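Local coordinates for protein prenylcyclase (Actinoplanes teichomyceticus, PDB 6IJ1) that probably cyclises or transfers a prenyl (isoprenoid) group, though its exact substrate and reaction are not known, at residues G155-V160 and A192-D197; S288-M293 and I320-F325; V86-A91 and S130-D135. One frame throughout, in Å; residues are numbered along the deposited sequence.

Contact 1. Residues G155-V160 and A192-D197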
loop_
_atom_site.group_PDB
_atom_site.type_symbol
_atom_site.label_atom_id
_atom_site.label_comp_id
_atom_site.label_asym_id
_atom_site.label_seq_id
_atom_site.Cartn_x
_atom_site.Cartn_y
_atom_site.Cartn_z
ATOM N N GLY A 155 -12.048 -8.646 -10.033
ATOM C CA GLY A 155 -11.049 -8.864 -11.051
ATOM C C GLY A 155 -9.649 -8.724 -10.491
ATOM O O GLY A 155 -9.481 -8.283 -9.352
ATOM N N GLY A 156 -8.685 -9.108 -11.311
ATOM C CA GLY A 156 -7.284 -8.997 -10.905
ATOM C C GLY A 156 -6.890 -7.535 -10.778
ATOM O O GLY A 156 -7.145 -6.725 -11.664
ATOM N N HIS A 157 -6.163 -7.226 -9.699
ATOM C CA HIS A 157 -5.789 -5.830 -9.412
ATOM C C HIS A 157 -4.271 -5.778 -9.303
ATOM O O HIS A 157 -3.676 -6.434 -8.428
ATOM C CB HIS A 157 -6.423 -5.411 -8.124
ATOM C CG HIS A 157 -7.924 -5.369 -8.232
ATOM N ND1 HIS A 157 -8.759 -5.646 -7.187
ATOM C CD2 HIS A 157 -8.715 -5.007 -9.272
ATOM C CE1 HIS A 157 -10.027 -5.535 -7.589
ATOM N NE2 HIS A 157 -10.031 -5.162 -8.859
ATOM N N VAL A 158 -3.652 -4.946 -10.152
ATOM C CA VAL A 158 -2.193 -4.963 -10.213
ATOM C C VAL A 158 -1.574 -4.393 -8.927
ATOM O O VAL A 158 -0.504 -4.844 -8.499
ATOM C CB VAL A 158 -1.707 -4.212 -11.465
ATOM C CG1 VAL A 158 -0.188 -4.101 -11.485
ATOM C CG2 VAL A 158 -2.156 -4.926 -12.724
ATOM N N CYS A 159 -2.211 -3.397 -8.284
ATOM C CA CYS A 159 -1.650 -2.857 -7.030
ATOM C C CYS A 159 -1.668 -3.866 -5.884
ATOM O O CYS A 159 -0.706 -3.955 -5.122
ATOM C CB CYS A 159 -2.453 -1.575 -6.636
ATOM S SG CYS A 159 -4.291 -1.796 -6.744
ATOM N N VAL A 160 -2.752 -4.642 -5.777
ATOM C CA VAL A 160 -2.820 -5.681 -4.747
ATOM C C VAL A 160 -1.842 -6.782 -5.087
ATOM O O VAL A 160 -1.134 -7.290 -4.207
ATOM C CB VAL A 160 -4.265 -6.194 -4.676
ATOM C CG1 VAL A 160 -4.352 -7.368 -3.701
ATOM C CG2 VAL A 160 -5.213 -5.011 -4.257
ATOM N N ALA A 192 -2.306 0.889 -11.266
ATOM C CA ALA A 192 -2.956 0.587 -9.997
ATOM C C ALA A 192 -4.460 0.584 -10.241
ATOM O O ALA A 192 -4.953 1.321 -11.095
ATOM C CB ALA A 192 -2.647 1.634 -8.919
ATOM N N TYR A 193 -5.185 -0.231 -9.476
ATOM C CA TYR A 193 -6.635 -0.173 -9.515
ATOM C C TYR A 193 -7.163 0.830 -8.513
ATOM O O TYR A 193 -7.910 1.748 -8.895
ATOM C CB TYR A 193 -7.199 -1.568 -9.223
ATOM C CG TYR A 193 -8.715 -1.696 -9.396
ATOM C CD1 TYR A 193 -9.299 -1.805 -10.688
ATOM C CD2 TYR A 193 -9.560 -1.740 -8.269
ATOM C CE1 TYR A 193 -10.697 -1.982 -10.799
ATOM C CE2 TYR A 193 -10.954 -1.936 -8.403
ATOM C CZ TYR A 193 -11.484 -2.039 -9.689
ATOM O OH TYR A 193 -12.855 -2.220 -9.754
ATOM N N TRP A 194 -6.748 0.728 -7.251
ATOM C CA TRP A 194 -7.308 1.537 -6.185
ATOM C C TRP A 194 -6.617 2.879 -5.986
ATOM O O TRP A 194 -7.009 3.587 -5.052
ATOM C CB TRP A 194 -7.286 0.779 -4.834
ATOM C CG TRP A 194 -8.059 -0.535 -4.857
ATOM C CD1 TRP A 194 -7.542 -1.779 -4.868
ATOM C CD2 TRP A 194 -9.487 -0.680 -4.796
ATOM N NE1 TRP A 194 -8.564 -2.728 -4.834
ATOM C CE2 TRP A 194 -9.767 -2.059 -4.801
ATOM C CE3 TRP A 194 -10.541 0.231 -4.737
ATOM C CZ2 TRP A 194 -11.049 -2.569 -4.749
ATOM C CZ3 TRP A 194 -11.837 -0.272 -4.684
ATOM C CH2 TRP A 194 -12.078 -1.654 -4.706
ATOM N N TRP A 195 -5.557 3.184 -6.722
ATOM C CA TRP A 195 -4.743 4.359 -6.397
ATOM C C TRP A 195 -4.615 5.241 -7.615
ATOM O O TRP A 195 -4.461 4.767 -8.738
ATOM C CB TRP A 195 -3.329 3.954 -5.906
ATOM C CG TRP A 195 -3.454 3.100 -4.686
ATOM C CD1 TRP A 195 -3.498 1.715 -4.640
ATOM C CD2 TRP A 195 -3.523 3.545 -3.309
ATOM N NE1 TRP A 195 -3.630 1.291 -3.322
ATOM C CE2 TRP A 195 -3.631 2.393 -2.487
ATOM C CE3 TRP A 195 -3.535 4.811 -2.687
ATOM C CZ2 TRP A 195 -3.769 2.477 -1.099
ATOM C CZ3 TRP A 195 -3.647 4.882 -1.307
ATOM C CH2 TRP A 195 -3.759 3.738 -0.513
ATOM N N ILE A 196 -4.674 6.563 -7.368
ATOM C CA ILE A 196 -4.478 7.561 -8.416
ATOM C C ILE A 196 -3.040 7.546 -8.948
ATOM O O ILE A 196 -2.816 7.791 -10.129
ATOM C CB ILE A 196 -4.824 8.940 -7.810
ATOM C CG1 ILE A 196 -6.338 9.012 -7.608
ATOM C CG2 ILE A 196 -4.283 10.052 -8.682
ATOM C CD1 ILE A 196 -7.116 9.064 -8.915
ATOM N N ASP A 197 -2.074 7.281 -8.089
ATOM C CA ASP A 197 -0.662 7.422 -8.410
ATOM C C ASP A 197 -0.090 6.062 -8.805
ATOM O O ASP A 197 0.001 5.193 -7.944
ATOM C CB ASP A 197 0.106 7.972 -7.208
ATOM C CG ASP A 197 -0.419 9.332 -6.762
ATOM O OD1 ASP A 197 -0.522 10.261 -7.606
ATOM O OD2 ASP A 197 -0.718 9.490 -5.557
#
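Two first torsions bring Cys159 and Tyr193 into place. In Cys159, SG sits between the backbone N and the carbonyl carbon (chi1 47°), facing the loop 192-197; in Tyr193, CG is anti to the backbone N (chi1 -173°), which starts the phenol ring toward its stack on His157. The sulfur is a double acceptor: Tyr193 N donates to Cys159 SG at 3.3 Å, and Trp194 N gives the same SG a longer but straighter bond of 3.6 Å. Two consecutive backbone N-H groups of an irregular loop are thus gathered on one buried sulfur. Beside it, Cys159 CB rests on Ala192 CB at 3.9 Å and meets the edge of the Trp195 indole at CD1.

His157 and Tyr193 form a face-to-face stack, centroids 3.9 Å apart and planes at 20°. The tightest approach is His157 CD2 to Tyr193 CG, 3.3 Å, while His157 NE2 lies over the centre of the phenol ring. Gly155 O stands over the centre of the opposite imidazole face, 3.1 Å above its plane. Hydrogen bonds of ND1 with Thr131 OG1 and of NE2 with Gly152 O hold the imidazole's rotation. Trp194 adds a T-shaped contact, its edge toward the face of His157 with ring centroids 5.1 Å apart, and its NE1 also bonds Thr131 OG1. Val160 CG2 abuts the indole edge at Trp194 CD1. The whole is a buried aromatic cluster at the N-cap of helix 158-164; a bound imidazole beside Tyr193, probably from the crystallisation liquor, may mark a pocket, and aromatic residues line the pockets of terpene cyclases.

Contact 2. Residues S288-M293 and I320-F325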
loop_
_atom_site.group_PDB
_atom_site.type_symbol
_atom_site.label_atom_id
_atom_site.label_comp_id
_atom_site.label_asym_id
_atom_site.label_seq_id
_atom_site.Cartn_x
_atom_site.Cartn_y
_atom_site.Cartn_z
ATOM N N SER A 288 -1.834 12.678 1.289
ATOM C CA SER A 288 -1.748 12.607 -0.161
ATOM C C SER A 288 -1.850 11.158 -0.628
ATOM O O SER A 288 -1.577 10.874 -1.808
ATOM C CB SER A 288 -0.421 13.272 -0.612
ATOM O OG SER A 288 0.688 12.866 0.203
ATOM N N ALA A 289 -2.294 10.253 0.234
ATOM C CA ALA A 289 -2.452 8.854 -0.165
ATOM C C ALA A 289 -3.837 8.730 -0.808
ATOM O O ALA A 289 -4.821 8.342 -0.177
ATOM C CB ALA A 289 -2.263 7.937 1.056
ATOM N N ARG A 290 -3.904 9.107 -2.084
ATOM C CA ARG A 290 -5.186 9.355 -2.748
ATOM C C ARG A 290 -5.696 8.045 -3.332
ATOM O O ARG A 290 -5.134 7.521 -4.305
ATOM C CB ARG A 290 -5.047 10.430 -3.841
ATOM C CG ARG A 290 -4.502 11.786 -3.306
ATOM C CD ARG A 290 -5.288 12.318 -2.060
ATOM N NE ARG A 290 -6.538 12.981 -2.399
ATOM C CZ ARG A 290 -6.635 14.295 -2.733
ATOM N NH1 ARG A 290 -5.604 15.027 -2.868
ATOM N NH2 ARG A 290 -7.778 14.813 -3.044
ATOM N N LEU A 291 -6.728 7.528 -2.698
ATOM C CA LEU A 291 -7.304 6.215 -2.978
ATOM C C LEU A 291 -8.553 6.453 -3.803
ATOM O O LEU A 291 -9.435 7.207 -3.381
ATOM C CB LEU A 291 -7.634 5.543 -1.637
ATOM C CG LEU A 291 -7.974 4.074 -1.479
ATOM C CD1 LEU A 291 -8.194 3.890 0.009
ATOM C CD2 LEU A 291 -9.262 3.874 -2.234
ATOM N N ARG A 292 -8.665 5.808 -4.952
ATOM C CA ARG A 292 -9.906 5.943 -5.724
ATOM C C ARG A 292 -10.782 4.728 -5.457
ATOM O O ARG A 292 -10.364 3.580 -5.711
ATOM C CB ARG A 292 -9.628 6.148 -7.202
ATOM C CG ARG A 292 -8.815 5.067 -7.888
ATOM C CD ARG A 292 -8.478 5.464 -9.330
ATOM N NE ARG A 292 -7.740 4.417 -10.015
ATOM C CZ ARG A 292 -7.141 4.575 -11.182
ATOM N NH1 ARG A 292 -7.249 5.744 -11.864
ATOM N NH2 ARG A 292 -6.421 3.595 -11.717
ATOM N N MET A 293 -11.962 4.980 -4.901
ATOM C CA MET A 293 -12.913 3.896 -4.629
ATOM C C MET A 293 -13.635 3.563 -5.938
ATOM O O MET A 293 -14.724 4.077 -6.251
ATOM C CB MET A 293 -13.892 4.301 -3.517
ATOM C CG MET A 293 -13.338 4.262 -2.124
ATOM S SD MET A 293 -12.752 2.598 -1.718
ATOM C CE MET A 293 -14.238 1.679 -2.023
ATOM N N ILE A 320 -12.660 9.847 -4.955
ATOM C CA ILE A 320 -11.227 9.844 -4.635
ATOM C C ILE A 320 -11.086 10.341 -3.213
ATOM O O ILE A 320 -11.529 11.460 -2.897
ATOM C CB ILE A 320 -10.442 10.718 -5.596
ATOM C CG1 ILE A 320 -10.438 10.072 -6.962
ATOM C CG2 ILE A 320 -8.972 10.864 -5.091
ATOM C CD1 ILE A 320 -10.031 11.053 -8.067
ATOM N N ALA A 321 -10.533 9.507 -2.339
ATOM C CA ALA A 321 -10.445 9.788 -0.915
ATOM C C ALA A 321 -9.009 10.090 -0.561
ATOM O O ALA A 321 -8.088 9.871 -1.359
ATOM C CB ALA A 321 -10.938 8.576 -0.106
ATOM N N ARG A 322 -8.810 10.586 0.650
ATOM C CA ARG A 322 -7.477 10.795 1.176
ATOM C C ARG A 322 -7.399 10.206 2.575
ATOM O O ARG A 322 -8.412 9.969 3.241
ATOM C CB ARG A 322 -7.104 12.298 1.194
ATOM C CG ARG A 322 -7.758 13.031 2.289
ATOM C CD ARG A 322 -7.517 14.603 2.063
ATOM N NE ARG A 322 -8.464 15.110 1.090
ATOM C CZ ARG A 322 -8.197 16.119 0.245
ATOM N NH1 ARG A 322 -6.988 16.694 0.246
ATOM N NH2 ARG A 322 -9.170 16.563 -0.564
ATOM N N ASP A 323 -6.162 9.955 3.018
ATOM C CA ASP A 323 -5.912 9.502 4.373
ATOM C C ASP A 323 -6.107 10.679 5.323
ATOM O O ASP A 323 -5.176 11.471 5.581
ATOM C CB ASP A 323 -4.478 8.919 4.484
ATOM C CG ASP A 323 -3.394 9.854 3.965
ATOM O OD1 ASP A 323 -3.527 10.460 2.871
ATOM O OD2 ASP A 323 -2.321 9.905 4.631
ATOM N N THR A 324 -7.349 10.809 5.799
ATOM C CA THR A 324 -7.832 11.934 6.596
ATOM C C THR A 324 -6.849 12.444 7.646
ATOM O O THR A 324 -6.703 13.663 7.846
ATOM C CB THR A 324 -9.084 11.456 7.270
ATOM O OG1 THR A 324 -9.933 10.811 6.312
ATOM C CG2 THR A 324 -9.840 12.665 7.886
ATOM N N PHE A 325 -6.213 11.508 8.360
ATOM C CA PHE A 325 -5.377 11.867 9.501
ATOM C C PHE A 325 -3.895 11.854 9.181
ATOM O O PHE A 325 -3.070 12.112 10.069
ATOM C CB PHE A 325 -5.728 10.932 10.674
ATOM C CG PHE A 325 -7.158 11.051 11.046
ATOM C CD1 PHE A 325 -7.614 12.221 11.557
ATOM C CD2 PHE A 325 -8.022 10.013 10.801
ATOM C CE1 PHE A 325 -8.999 12.320 11.896
ATOM C CE2 PHE A 325 -9.394 10.101 11.107
ATOM C CZ PHE A 325 -9.863 11.263 11.652
HETATM O O HOH W 1 -9.575 13.044 -1.855
#
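Leu291 and Ala321 form the hydrogen-bonded pair of this antiparallel contact: Leu291 N donates to Ala321 O at 3.0 Å, and Ala321 N returns a nearly straight bond (175°) to Leu291 O at 2.8 Å. Each carbonyl also receives a CA-H contact, Ala321 O from Arg290 and Leu291 O from Ile320. Arg292 and Ile320 make the adjoining non-hydrogen-bonded pair. These strands, 291-292 and 319-321, belong to a small mixed sheet of three, with 308-309 on the other side of 319-321, in a chain whose regular structure is almost all helix. Before the strand, Ala289 is the centre of an inverse gamma turn, and Ala289 N donates to Asp323 OD1 at 2.9 Å, from above the carboxylate plane; Asp323 OD2 is bonded by Thr329 OG1.

Arg290 and Arg322 run side by side, their guanidinium groups stacked with planes at 29° and centres 3.9 Å apart. Arg290 NH2 and Arg322 NH2, both donors, are 3.3 Å apart, and nearby acceptors probably offset the repulsion. Arg322 NH2 has a salt bridge to Asp310, whereas Arg290 NH2 donates to a water at 2.8 Å that in turn donates to Ile320 O at 2.7 Å.

Contact 3. Residues V86-A91 and S130-D135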
loop_
_atom_site.group_PDB
_atom_site.type_symbol
_atom_site.label_atom_id
_atom_site.label_comp_id
_atom_site.label_asym_id
_atom_site.label_seq_id
_atom_site.Cartn_x
_atom_site.Cartn_y
_atom_site.Cartn_z
ATOM N N VAL A 86 -16.975 -2.816 8.733
ATOM C CA VAL A 86 -18.000 -2.443 7.764
ATOM C C VAL A 86 -17.815 -3.107 6.416
ATOM O O VAL A 86 -18.683 -3.014 5.551
ATOM C CB VAL A 86 -18.068 -0.913 7.535
ATOM C CG1 VAL A 86 -18.115 -0.192 8.878
ATOM C CG2 VAL A 86 -16.871 -0.424 6.683
ATOM N N ALA A 87 -16.673 -3.772 6.179
ATOM C CA ALA A 87 -16.324 -4.292 4.875
ATOM C C ALA A 87 -16.060 -5.799 4.942
ATOM O O ALA A 87 -15.675 -6.306 5.996
ATOM C CB ALA A 87 -15.039 -3.579 4.371
ATOM N N PRO A 88 -16.262 -6.522 3.839
ATOM C CA PRO A 88 -15.837 -7.926 3.774
ATOM C C PRO A 88 -14.316 -8.005 3.818
ATOM O O PRO A 88 -13.613 -7.034 3.498
ATOM C CB PRO A 88 -16.372 -8.414 2.421
ATOM C CG PRO A 88 -16.535 -7.205 1.613
ATOM C CD PRO A 88 -16.729 -6.023 2.538
ATOM N N GLU A 89 -13.813 -9.158 4.264
ATOM C CA GLU A 89 -12.348 -9.340 4.232
ATOM C C GLU A 89 -11.811 -9.260 2.799
ATOM O O GLU A 89 -12.478 -9.610 1.828
ATOM C CB GLU A 89 -11.969 -10.675 4.875
ATOM C CG GLU A 89 -12.205 -10.688 6.406
ATOM C CD GLU A 89 -13.707 -10.627 6.762
ATOM O OE1 GLU A 89 -14.503 -11.358 6.167
ATOM O OE2 GLU A 89 -14.060 -9.801 7.624
ATOM N N ASP A 90 -10.563 -8.772 2.681
ATOM C CA ASP A 90 -10.012 -8.550 1.352
ATOM C C ASP A 90 -8.532 -8.939 1.336
ATOM O O ASP A 90 -7.869 -9.046 2.386
ATOM C CB ASP A 90 -10.154 -7.080 0.916
ATOM C CG ASP A 90 -9.217 -6.174 1.667
ATOM O OD1 ASP A 90 -9.560 -5.660 2.763
ATOM O OD2 ASP A 90 -8.112 -5.936 1.116
ATOM N N ALA A 91 -8.071 -9.244 0.129
ATOM C CA ALA A 91 -6.688 -9.750 -0.025
ATOM C C ALA A 91 -5.650 -8.719 0.317
ATOM O O ALA A 91 -4.550 -9.076 0.756
ATOM C CB ALA A 91 -6.461 -10.212 -1.475
ATOM N N SER A 130 -7.073 -10.714 -7.042
ATOM C CA SER A 130 -8.173 -9.783 -6.878
ATOM C C SER A 130 -8.261 -9.314 -5.435
ATOM O O SER A 130 -7.863 -10.000 -4.501
ATOM C CB SER A 130 -9.522 -10.404 -7.268
ATOM O OG SER A 130 -9.821 -11.542 -6.451
ATOM N N THR A 131 -8.923 -8.150 -5.236
ATOM C CA THR A 131 -9.104 -7.703 -3.862
ATOM C C THR A 131 -10.154 -8.549 -3.119
ATOM O O THR A 131 -10.038 -8.785 -1.898
ATOM C CB THR A 131 -9.520 -6.219 -3.898
ATOM O OG1 THR A 131 -8.458 -5.486 -4.500
ATOM C CG2 THR A 131 -9.736 -5.664 -2.506
ATOM N N TYR A 132 -11.214 -8.921 -3.824
ATOM C CA TYR A 132 -12.303 -9.689 -3.260
ATOM C C TYR A 132 -12.573 -10.910 -4.139
ATOM O O TYR A 132 -12.241 -10.939 -5.322
ATOM C CB TYR A 132 -13.613 -8.832 -3.213
ATOM C CG TYR A 132 -13.503 -7.582 -2.373
ATOM C CD1 TYR A 132 -13.637 -7.621 -0.999
ATOM C CD2 TYR A 132 -13.289 -6.337 -3.015
ATOM C CE1 TYR A 132 -13.535 -6.436 -0.288
ATOM C CE2 TYR A 132 -13.220 -5.164 -2.275
ATOM C CZ TYR A 132 -13.347 -5.255 -0.932
ATOM O OH TYR A 132 -13.244 -4.025 -0.283
ATOM N N VAL A 133 -13.304 -11.878 -3.545
ATOM C CA VAL A 133 -13.807 -13.036 -4.281
ATOM C C VAL A 133 -15.313 -13.021 -4.132
ATOM O O VAL A 133 -15.807 -12.658 -3.062
ATOM C CB VAL A 133 -13.244 -14.374 -3.750
ATOM C CG1 VAL A 133 -11.767 -14.452 -4.039
ATOM C CG2 VAL A 133 -13.472 -14.501 -2.299
ATOM N N PRO A 134 -16.051 -13.443 -5.151
ATOM C CA PRO A 134 -17.519 -13.326 -5.063
ATOM C C PRO A 134 -18.105 -14.153 -3.930
ATOM O O PRO A 134 -18.985 -13.678 -3.208
ATOM C CB PRO A 134 -17.988 -13.825 -6.435
ATOM C CG PRO A 134 -16.838 -13.658 -7.324
ATOM C CD PRO A 134 -15.598 -13.815 -6.488
ATOM N N ASP A 135 -17.632 -15.392 -3.741
ATOM C CA ASP A 135 -18.308 -16.226 -2.748
ATOM C C ASP A 135 -18.072 -15.702 -1.343
ATOM O O ASP A 135 -19.020 -15.603 -0.557
ATOM C CB ASP A 135 -17.876 -17.688 -2.865
ATOM C CG ASP A 135 -16.412 -17.834 -3.155
ATOM O OD1 ASP A 135 -15.754 -16.803 -3.414
ATOM O OD2 ASP A 135 -15.928 -18.985 -3.141
HETATM O O HOH W 2 -12.768 -11.405 -0.554
#
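The N-terminal cap of helix 91-104 is the element built here, with Asp90 and Ala91 set against Thr131. Asp90 occupies the N-cap position, and Ala91 N, which has no acceptor within the helix, donates to Thr131 O at 2.9 Å in a fairly straight bond (167°). One residue earlier, Asp90 CA approaches the same Thr131 O to 3.3 Å, and the methyl of Ala91 meets the carbonyl preceding that of Thr131, Ala91 CB to Ser130 O, also at 3.3 Å.

The Asp90 side chain has CG between its backbone N and its carbonyl carbon (chi1 72°). Its carboxylate serves the start of the helix, OD1 bonding Ser93 OG and OD2 making a weak bond to Asp92 N, while its CB packs on Thr131 and Tyr132. Asp90 and Thr131 lie side by side, pointing the same way, with Asp90 CB 3.7 Å from Thr131 CG2. That methyl in turn lies above the ring of its own neighbour Tyr132, offset toward the rim.

Tyr132 supplies the largest share of the contact. The side chains of Tyr132 and Pro88 cross at about a right angle, and Pro88 CG touches Tyr132 CE1 at 3.6 Å. Asp90 CB reaches the same Tyr132 CE1 at 3.6 Å, while Pro88 O lies at the ring edge, in plane. Trp153 also meets this tyrosine ring. Within the segment 130-135, Ser130 OG donates to Tyr132 O two residues on. A single water finishes the join: it donates to Glu89 O at 3.0 Å and accepts from Val133 N at 3.1 Å.

Along the chain the contacts come in series: contact 3 closes before contact 1 opens, and contact 1 before contact 2. Contact 1 is the middle member in space as well, its centre about 14 Å from the centres of both others, which are about 19 Å apart and do not touch. Thr131 OG1 of contact 3 bonds both His157 ND1 and Trp194 NE1 of contact 1. Trp194 O and Arg292 N, 2.8 Å apart, probably form a hydrogen bond from contact 1 to contact 2, placing the loop 192-197 beside strand 291-292. Through these links the loops before helices 91-104, 158-164 and 198-209 are connected to the three-stranded sheet.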